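Long-range contacts in protein argonaute (Aquifex aeolicus, PDB 1YVU), which uses short single-stranded DNA guides to bind complementary RNA targets and cleaves them as a metal-dependent endonuclease: residues A[20-25]-A[64-69]; A[162-167]-A[256-261]; A[594-599]-A[643-648]. All coordinates share one frame; numbering follows the deposited sequence.

Contact 1 (A[20-25]-A[64-69]); sequences TFTVFK and EKDTLY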
# COMPACT_ATOMS: atom_id res chain seq x y z
N THR A 20 17.65 -2.66 -36.28
CA THR A 20 17.59 -1.26 -36.70
C THR A 20 16.48 -0.48 -35.98
O THR A 20 15.31 -0.89 -35.97
CB THR A 20 17.42 -1.10 -38.24
OG1 THR A 20 18.18 -2.11 -38.93
CG2 THR A 20 17.93 0.27 -38.69
N PHE A 21 16.91 0.61 -35.33
CA PHE A 21 16.09 1.54 -34.53
C PHE A 21 16.21 3.02 -34.94
O PHE A 21 17.32 3.53 -35.10
CB PHE A 21 16.51 1.48 -33.04
CG PHE A 21 15.87 0.38 -32.25
CD1 PHE A 21 15.80 -0.95 -32.73
CD2 PHE A 21 15.37 0.65 -30.97
CE1 PHE A 21 15.26 -2.00 -31.96
CE2 PHE A 21 14.82 -0.39 -30.17
CZ PHE A 21 14.77 -1.72 -30.67
N THR A 22 15.07 3.71 -34.98
CA THR A 22 15.01 5.13 -35.31
C THR A 22 15.02 6.01 -34.03
O THR A 22 14.17 5.89 -33.15
CB THR A 22 13.76 5.44 -36.17
OG1 THR A 22 13.73 4.54 -37.28
CG2 THR A 22 13.81 6.86 -36.71
N VAL A 23 16.03 6.88 -33.95
CA VAL A 23 16.20 7.79 -32.81
C VAL A 23 15.49 9.12 -33.05
O VAL A 23 15.40 9.62 -34.18
CB VAL A 23 17.72 8.06 -32.51
CG1 VAL A 23 17.89 8.74 -31.16
CG2 VAL A 23 18.51 6.76 -32.53
N PHE A 24 14.94 9.66 -31.95
CA PHE A 24 14.22 10.93 -31.92
C PHE A 24 14.66 11.73 -30.68
O PHE A 24 14.55 11.24 -29.57
CB PHE A 24 12.69 10.72 -31.91
CG PHE A 24 12.12 10.27 -33.23
CD1 PHE A 24 11.72 8.94 -33.42
CD2 PHE A 24 12.04 11.15 -34.32
CE1 PHE A 24 11.25 8.49 -34.69
CE2 PHE A 24 11.58 10.71 -35.61
CZ PHE A 24 11.19 9.38 -35.78
N LYS A 25 15.23 12.91 -30.88
CA LYS A 25 15.63 13.77 -29.75
C LYS A 25 14.86 15.10 -29.90
O LYS A 25 14.67 15.56 -31.05
CB LYS A 25 17.15 14.00 -29.74
CG LYS A 25 17.73 14.29 -28.35
CD LYS A 25 18.99 15.16 -28.41
CE LYS A 25 19.57 15.41 -27.03
NZ LYS A 25 20.71 16.36 -27.07
N GLU A 64 9.06 4.95 -42.63
CA GLU A 64 9.36 5.55 -43.93
C GLU A 64 8.93 7.01 -43.96
O GLU A 64 7.93 7.37 -43.32
CB GLU A 64 8.67 4.78 -45.06
CG GLU A 64 9.13 3.32 -45.20
CD GLU A 64 8.48 2.59 -46.37
OE1 GLU A 64 7.37 2.98 -46.80
OE2 GLU A 64 9.09 1.61 -46.86
N LYS A 65 9.73 7.84 -44.65
CA LYS A 65 9.50 9.29 -44.83
C LYS A 65 9.48 10.16 -43.54
O LYS A 65 9.11 11.34 -43.60
CB LYS A 65 8.21 9.55 -45.65
CG LYS A 65 8.10 8.88 -47.05
CD LYS A 65 6.63 8.76 -47.46
CE LYS A 65 6.44 8.07 -48.81
NZ LYS A 65 4.99 7.83 -49.09
N ASP A 66 9.91 9.59 -42.40
CA ASP A 66 9.93 10.29 -41.10
C ASP A 66 10.87 11.51 -41.01
O ASP A 66 12.08 11.41 -41.26
CB ASP A 66 10.22 9.32 -39.92
CG ASP A 66 11.70 8.89 -39.82
OD1 ASP A 66 12.18 8.13 -40.69
OD2 ASP A 66 12.39 9.33 -38.86
N THR A 67 10.30 12.66 -40.69
CA THR A 67 11.09 13.88 -40.58
C THR A 67 10.95 14.36 -39.14
O THR A 67 11.79 14.03 -38.29
CB THR A 67 10.63 14.97 -41.60
OG1 THR A 67 10.23 14.35 -42.83
CG2 THR A 67 11.79 15.94 -41.93
N LEU A 68 9.85 15.07 -38.86
CA LEU A 68 9.55 15.63 -37.55
C LEU A 68 8.30 15.05 -36.91
O LEU A 68 7.34 14.66 -37.59
CB LEU A 68 9.37 17.15 -37.64
CG LEU A 68 10.56 17.96 -38.13
CD1 LEU A 68 10.21 18.66 -39.42
CD2 LEU A 68 10.96 18.93 -37.08
N TYR A 69 8.33 15.00 -35.58
CA TYR A 69 7.23 14.49 -34.78
C TYR A 69 6.68 15.61 -33.92
O TYR A 69 7.39 16.15 -33.07
CB TYR A 69 7.70 13.33 -33.92
CG TYR A 69 7.48 12.00 -34.58
CD1 TYR A 69 8.14 11.66 -35.78
CD2 TYR A 69 6.55 11.09 -34.05
CE1 TYR A 69 7.87 10.44 -36.46
CE2 TYR A 69 6.27 9.86 -34.72
CZ TYR A 69 6.93 9.55 -35.92
OH TYR A 69 6.68 8.37 -36.59
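Phe24 and Tyr69 meet with their rings tilted against each other. The planes stand 49° apart and the centroids lie 4.6 Å apart. The far end of the Phe24 ring does the touching, with Phe24 CZ 3.6 Å from Tyr69 CE1. Phe24 CE2 lies beside Tyr69 CD1 in the same way. The Phe24 side chain leaves its backbone toward the 64-69 segment, and chi1 (-73°) sets CG anti to the carbonyl carbon.

The same ring also meets Asp66. Phe24 CZ is 3.3 Å from Asp66 OD2, and the ring and carboxylate planes are 79° apart. Asp66 OD2 has a second neighbour in Thr22. These two side chains reach toward each other tip to tip, with Thr22 CG2 3.6 Å from Asp66 OD2. The methyl faces the carboxylate, while Thr22 OG1 is hydrogen-bonded to Gly61 O. Thr67 O lies near the plane of the Phe24 ring, at its edge, 4.3 Å from Phe24 CE2.

The two segments share no hydrogen bond; they meet mostly through side chains. Phe24 also rests on Cys59 of strand 56-59, and the side chains of both Phe24 and Tyr69 touch Lys81 of strand 78-82. The arrangement is a buried aromatic pair, Phe24 with Tyr69, within the Argonaute N-terminal domain, with the loop residue Asp66 at its border.

Contact 2 (A[162-167]-A[256-261]); sequences RIQPFE and KPVLTY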
# COMPACT_ATOMS: atom_id res chain seq x y z
N ARG A 162 -9.81 -6.77 -10.42
CA ARG A 162 -10.35 -5.45 -10.17
C ARG A 162 -11.85 -5.60 -10.01
O ARG A 162 -12.53 -6.10 -10.91
CB ARG A 162 -10.01 -4.53 -11.36
CG ARG A 162 -10.25 -3.06 -11.13
CD ARG A 162 -9.34 -2.51 -10.07
NE ARG A 162 -8.06 -2.01 -10.58
CZ ARG A 162 -7.04 -1.61 -9.81
NH1 ARG A 162 -7.13 -1.65 -8.48
NH2 ARG A 162 -5.95 -1.11 -10.39
N ILE A 163 -12.36 -5.22 -8.84
CA ILE A 163 -13.80 -5.33 -8.54
C ILE A 163 -14.47 -4.08 -9.09
O ILE A 163 -14.18 -2.97 -8.68
CB ILE A 163 -14.08 -5.49 -7.01
CG1 ILE A 163 -13.13 -6.52 -6.37
CG2 ILE A 163 -15.52 -5.97 -6.80
CD1 ILE A 163 -13.13 -6.55 -4.84
N GLN A 164 -15.36 -4.28 -10.06
CA GLN A 164 -16.04 -3.17 -10.71
C GLN A 164 -17.51 -3.46 -10.99
O GLN A 164 -17.84 -4.60 -11.27
CB GLN A 164 -15.34 -2.87 -12.04
CG GLN A 164 -14.14 -1.93 -11.94
CD GLN A 164 -13.46 -1.70 -13.26
OE1 GLN A 164 -14.04 -1.86 -14.33
NE2 GLN A 164 -12.21 -1.29 -13.19
N PRO A 165 -18.41 -2.45 -10.87
CA PRO A 165 -19.85 -2.62 -11.13
C PRO A 165 -20.12 -2.54 -12.64
O PRO A 165 -19.34 -1.94 -13.39
CB PRO A 165 -20.48 -1.41 -10.43
CG PRO A 165 -19.49 -1.02 -9.41
CD PRO A 165 -18.20 -1.17 -10.16
N PHE A 166 -21.23 -3.14 -13.07
CA PHE A 166 -21.63 -3.15 -14.47
C PHE A 166 -21.98 -1.74 -14.93
O PHE A 166 -21.65 -1.33 -16.05
CB PHE A 166 -22.84 -4.08 -14.66
CG PHE A 166 -22.47 -5.51 -14.95
CD1 PHE A 166 -21.93 -6.34 -13.94
CD2 PHE A 166 -22.64 -6.04 -16.25
CE1 PHE A 166 -21.56 -7.69 -14.23
CE2 PHE A 166 -22.27 -7.40 -16.56
CZ PHE A 166 -21.73 -8.22 -15.54
N GLU A 167 -22.54 -1.00 -13.98
CA GLU A 167 -22.98 0.37 -14.18
C GLU A 167 -21.80 1.31 -14.24
O GLU A 167 -20.81 1.14 -13.54
CB GLU A 167 -23.90 0.83 -13.05
CG GLU A 167 -25.02 -0.15 -12.65
CD GLU A 167 -24.80 -0.72 -11.26
OE1 GLU A 167 -24.86 0.06 -10.28
OE2 GLU A 167 -24.56 -1.94 -11.13
N LYS A 256 -15.66 3.74 -14.38
CA LYS A 256 -16.25 2.63 -13.66
C LYS A 256 -15.60 2.65 -12.27
O LYS A 256 -14.41 2.91 -12.17
CB LYS A 256 -15.95 1.31 -14.39
CG LYS A 256 -17.11 0.77 -15.27
CD LYS A 256 -16.76 -0.65 -15.80
CE LYS A 256 -17.95 -1.43 -16.39
NZ LYS A 256 -17.69 -2.93 -16.38
N PRO A 257 -16.41 2.54 -11.20
CA PRO A 257 -15.91 2.53 -9.81
C PRO A 257 -15.12 1.30 -9.48
O PRO A 257 -15.33 0.25 -10.07
CB PRO A 257 -17.18 2.57 -8.98
CG PRO A 257 -18.07 3.40 -9.83
CD PRO A 257 -17.86 2.82 -11.19
N VAL A 258 -14.19 1.45 -8.55
CA VAL A 258 -13.34 0.35 -8.10
C VAL A 258 -13.72 0.08 -6.61
O VAL A 258 -13.67 0.99 -5.78
CB VAL A 258 -11.84 0.73 -8.30
CG1 VAL A 258 -10.93 -0.27 -7.65
CG2 VAL A 258 -11.51 0.80 -9.80
N LEU A 259 -14.14 -1.16 -6.32
CA LEU A 259 -14.60 -1.57 -4.99
C LEU A 259 -13.67 -2.47 -4.18
O LEU A 259 -12.95 -3.28 -4.76
CB LEU A 259 -15.94 -2.29 -5.11
CG LEU A 259 -17.02 -1.77 -6.07
CD1 LEU A 259 -18.16 -2.78 -6.16
CD2 LEU A 259 -17.52 -0.39 -5.62
N THR A 260 -13.74 -2.32 -2.84
CA THR A 260 -12.97 -3.10 -1.83
C THR A 260 -13.97 -3.50 -0.71
O THR A 260 -15.14 -3.12 -0.80
CB THR A 260 -11.74 -2.30 -1.20
OG1 THR A 260 -10.92 -1.78 -2.25
CG2 THR A 260 -10.84 -3.21 -0.31
N TYR A 261 -13.48 -4.20 0.33
CA TYR A 261 -14.18 -4.74 1.52
C TYR A 261 -14.37 -6.25 1.37
O TYR A 261 -13.44 -7.02 1.55
CB TYR A 261 -15.57 -4.13 1.82
CG TYR A 261 -15.61 -2.80 2.55
CD1 TYR A 261 -16.61 -1.85 2.24
CD2 TYR A 261 -14.70 -2.49 3.60
CE1 TYR A 261 -16.71 -0.62 2.97
CE2 TYR A 261 -14.78 -1.26 4.33
CZ TYR A 261 -15.79 -0.33 4.01
OH TYR A 261 -15.93 0.84 4.74
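Ile163 O is approached by two donors from the 256-261 segment. Leu259 N gives it a hydrogen bond of 3.0 Å, nearly straight at 171°. The CA-H of Val258 adds a weaker contact, with Val258 CA 3.5 Å from Ile163 O.

Pro257 O has only carbon-bound hydrogens near it across the contact. Gln164 CA makes a CA-H...O contact with it. Gln164 CG lies 3.1 Å and Pro165 CD 3.2 Å from Pro257 O. Pro165 has no N-H to offer this carbonyl.

The side chains pack round this backbone core. Pro165 and Leu259 reach toward each other tip to tip, with Pro165 CG 3.9 Å from Leu259 CD1. Ile163 and Leu259 cross at about a right angle, and Ile163 CG2 is 4.1 Å from Leu259 CB. Gln164 and Lys256 also cross at about a right angle; Gln164 OE1 is 3.3 Å from Lys256 CD. Arg162 has CG anti to the backbone N (chi1 -168°). Its chain then bends at chi2 and chi3, with CD 3.7 Å from Val258 CG1. The guanidinium goes on to a salt bridge with Glu140.

The contact joins the end of strand 153-165 in linker L1 to the last part of the PAZ domain. The aliphatic part of Lys256 lies close to the carbonyl oxygens of Pro165 and Phe166. With one hydrogen bond, from Leu259 N, among mostly apolar and C-H...O contacts, the chemistry implies little directional polar bonding between these two segments.

Contact 3 (A[594-599]-A[643-648]); sequences ELLEII and VRKVYG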
# COMPACT_ATOMS: atom_id res chain seq x y z
N GLU A 594 20.51 5.58 7.70
CA GLU A 594 20.15 4.39 6.94
C GLU A 594 18.69 4.64 6.57
O GLU A 594 17.84 4.80 7.46
CB GLU A 594 20.22 3.11 7.77
CG GLU A 594 21.51 2.82 8.51
CD GLU A 594 22.62 2.22 7.65
OE1 GLU A 594 22.34 1.36 6.78
OE2 GLU A 594 23.80 2.58 7.91
N LEU A 595 18.43 4.76 5.27
CA LEU A 595 17.09 4.99 4.75
C LEU A 595 16.50 3.80 4.04
O LEU A 595 17.08 3.27 3.08
CB LEU A 595 17.05 6.18 3.79
CG LEU A 595 17.46 7.56 4.30
CD1 LEU A 595 17.33 8.57 3.16
CD2 LEU A 595 16.65 7.96 5.51
N LEU A 596 15.34 3.37 4.53
CA LEU A 596 14.64 2.25 3.93
C LEU A 596 13.25 2.63 3.50
O LEU A 596 12.57 3.39 4.19
CB LEU A 596 14.55 1.06 4.88
CG LEU A 596 15.80 0.54 5.57
CD1 LEU A 596 15.47 -0.73 6.25
CD2 LEU A 596 16.87 0.29 4.59
N GLU A 597 12.86 2.13 2.34
CA GLU A 597 11.52 2.30 1.77
C GLU A 597 10.87 0.95 2.10
O GLU A 597 11.57 -0.08 2.06
CB GLU A 597 11.61 2.37 0.24
CG GLU A 597 11.73 3.71 -0.45
CD GLU A 597 11.79 3.54 -2.00
OE1 GLU A 597 11.73 2.38 -2.48
OE2 GLU A 597 11.89 4.56 -2.74
N ILE A 598 9.59 0.93 2.48
CA ILE A 598 8.91 -0.35 2.76
C ILE A 598 7.66 -0.42 1.90
O ILE A 598 6.64 0.17 2.22
CB ILE A 598 8.63 -0.60 4.29
CG1 ILE A 598 9.96 -0.89 5.01
CG2 ILE A 598 7.70 -1.81 4.48
CD1 ILE A 598 9.84 -1.01 6.48
N ILE A 599 7.77 -1.15 0.80
CA ILE A 599 6.69 -1.30 -0.17
C ILE A 599 5.88 -2.56 0.09
O ILE A 599 6.37 -3.67 -0.12
CB ILE A 599 7.26 -1.29 -1.64
CG1 ILE A 599 7.72 0.12 -2.03
CG2 ILE A 599 6.19 -1.72 -2.68
CD1 ILE A 599 9.07 0.48 -1.57
N VAL A 643 11.69 -4.30 0.52
CA VAL A 643 12.53 -3.40 1.33
C VAL A 643 13.61 -2.88 0.39
O VAL A 643 14.24 -3.66 -0.30
CB VAL A 643 13.24 -4.17 2.48
CG1 VAL A 643 14.18 -3.25 3.25
CG2 VAL A 643 12.23 -4.82 3.40
N ARG A 644 13.81 -1.56 0.38
CA ARG A 644 14.82 -0.96 -0.47
C ARG A 644 15.78 -0.12 0.37
O ARG A 644 15.34 0.65 1.22
CB ARG A 644 14.17 -0.12 -1.57
CG ARG A 644 15.17 0.43 -2.61
CD ARG A 644 14.54 1.40 -3.58
NE ARG A 644 15.54 2.29 -4.16
CZ ARG A 644 15.28 3.39 -4.87
NH1 ARG A 644 14.02 3.77 -5.11
NH2 ARG A 644 16.29 4.12 -5.32
N LYS A 645 17.08 -0.32 0.18
CA LYS A 645 18.07 0.46 0.91
C LYS A 645 18.36 1.59 -0.04
O LYS A 645 19.04 1.41 -1.06
CB LYS A 645 19.35 -0.33 1.18
CG LYS A 645 20.41 0.48 1.95
CD LYS A 645 21.65 -0.36 2.25
CE LYS A 645 22.75 -0.22 1.25
NZ LYS A 645 23.92 -1.09 1.63
N VAL A 646 17.78 2.73 0.28
CA VAL A 646 17.93 3.91 -0.54
C VAL A 646 19.28 4.49 -0.25
O VAL A 646 20.10 4.62 -1.15
CB VAL A 646 16.78 4.91 -0.27
CG1 VAL A 646 16.90 6.16 -1.18
CG2 VAL A 646 15.48 4.23 -0.53
N TYR A 647 19.54 4.69 1.04
CA TYR A 647 20.78 5.23 1.56
C TYR A 647 21.12 4.33 2.74
O TYR A 647 20.22 3.92 3.48
CB TYR A 647 20.56 6.68 2.00
CG TYR A 647 21.79 7.49 2.35
CD1 TYR A 647 22.61 8.05 1.33
CD2 TYR A 647 22.12 7.75 3.70
CE1 TYR A 647 23.75 8.86 1.67
CE2 TYR A 647 23.26 8.55 4.05
CZ TYR A 647 24.06 9.10 3.03
OH TYR A 647 25.17 9.85 3.38
N GLY A 648 22.39 3.97 2.87
CA GLY A 648 22.81 3.10 3.96
C GLY A 648 24.20 2.51 3.89
O GLY A 648 24.71 2.17 2.83
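A classic beta bulge, with Val646 and Tyr647 both facing Leu595, lies in the antiparallel pairing of segments 594-599 and 643-648 in the RNase H-fold PIWI domain. The 643-648 segment belongs to the PIWI box. Leu595 O accepts Val646 N at 2.9 Å and, weakly, Tyr647 N. Leu595 N is bonded to Tyr647 O. Beyond the bulge, Glu597 and Arg644 form a regular hydrogen-bonded pair, with Glu597 N to Arg644 O at 3.1 Å and Arg644 N to Glu597 O at 3.2 Å.

Their side chains point the same way. CG anti to the backbone N (chi1 -174°) and a chain extended on to NE lay Arg644 alongside Glu597. Glu597 OE2 makes a salt bridge of 3.3 Å with Arg644 NH1, the carboxylate and guanidinium planes 90° apart. An alanine in place of Glu597 removes the carboxylate and CG, and would probably leave the Arg644 charge without this mate and open a gap beside Val646 CG2.

On the side of the strands away from Glu597, Leu596 CD1 is 4.1 Å from Val643 CG1, and helix 652-661 covers both residues. Val646 CG2 touches Glu597 CG at 3.8 Å and also sits 4.1 Å above the Arg644 guanidinium plane, offset toward its rim.

The three contacts follow one another along the chain and do not touch. Contact 1 lies in the N-terminal domain, and contact 2 ties linker L1 to PAZ, so both belong to the PAZ lobe. Their centres are 42 Å apart. Contact 3 is in the PIWI lobe, on the opposite side of the chain's centre from contact 2. Contacts 2 and 3 come closest of any pair, about 14 Å between nearest atoms. Contact 3 is also the one near the catalytic centre. The Glu597 side chain is about 9 Å from that of Asp571, an active-site residue by similarity, and about 11 Å from the bound calcium ion. Contacts 1 and 2 lie away from that site.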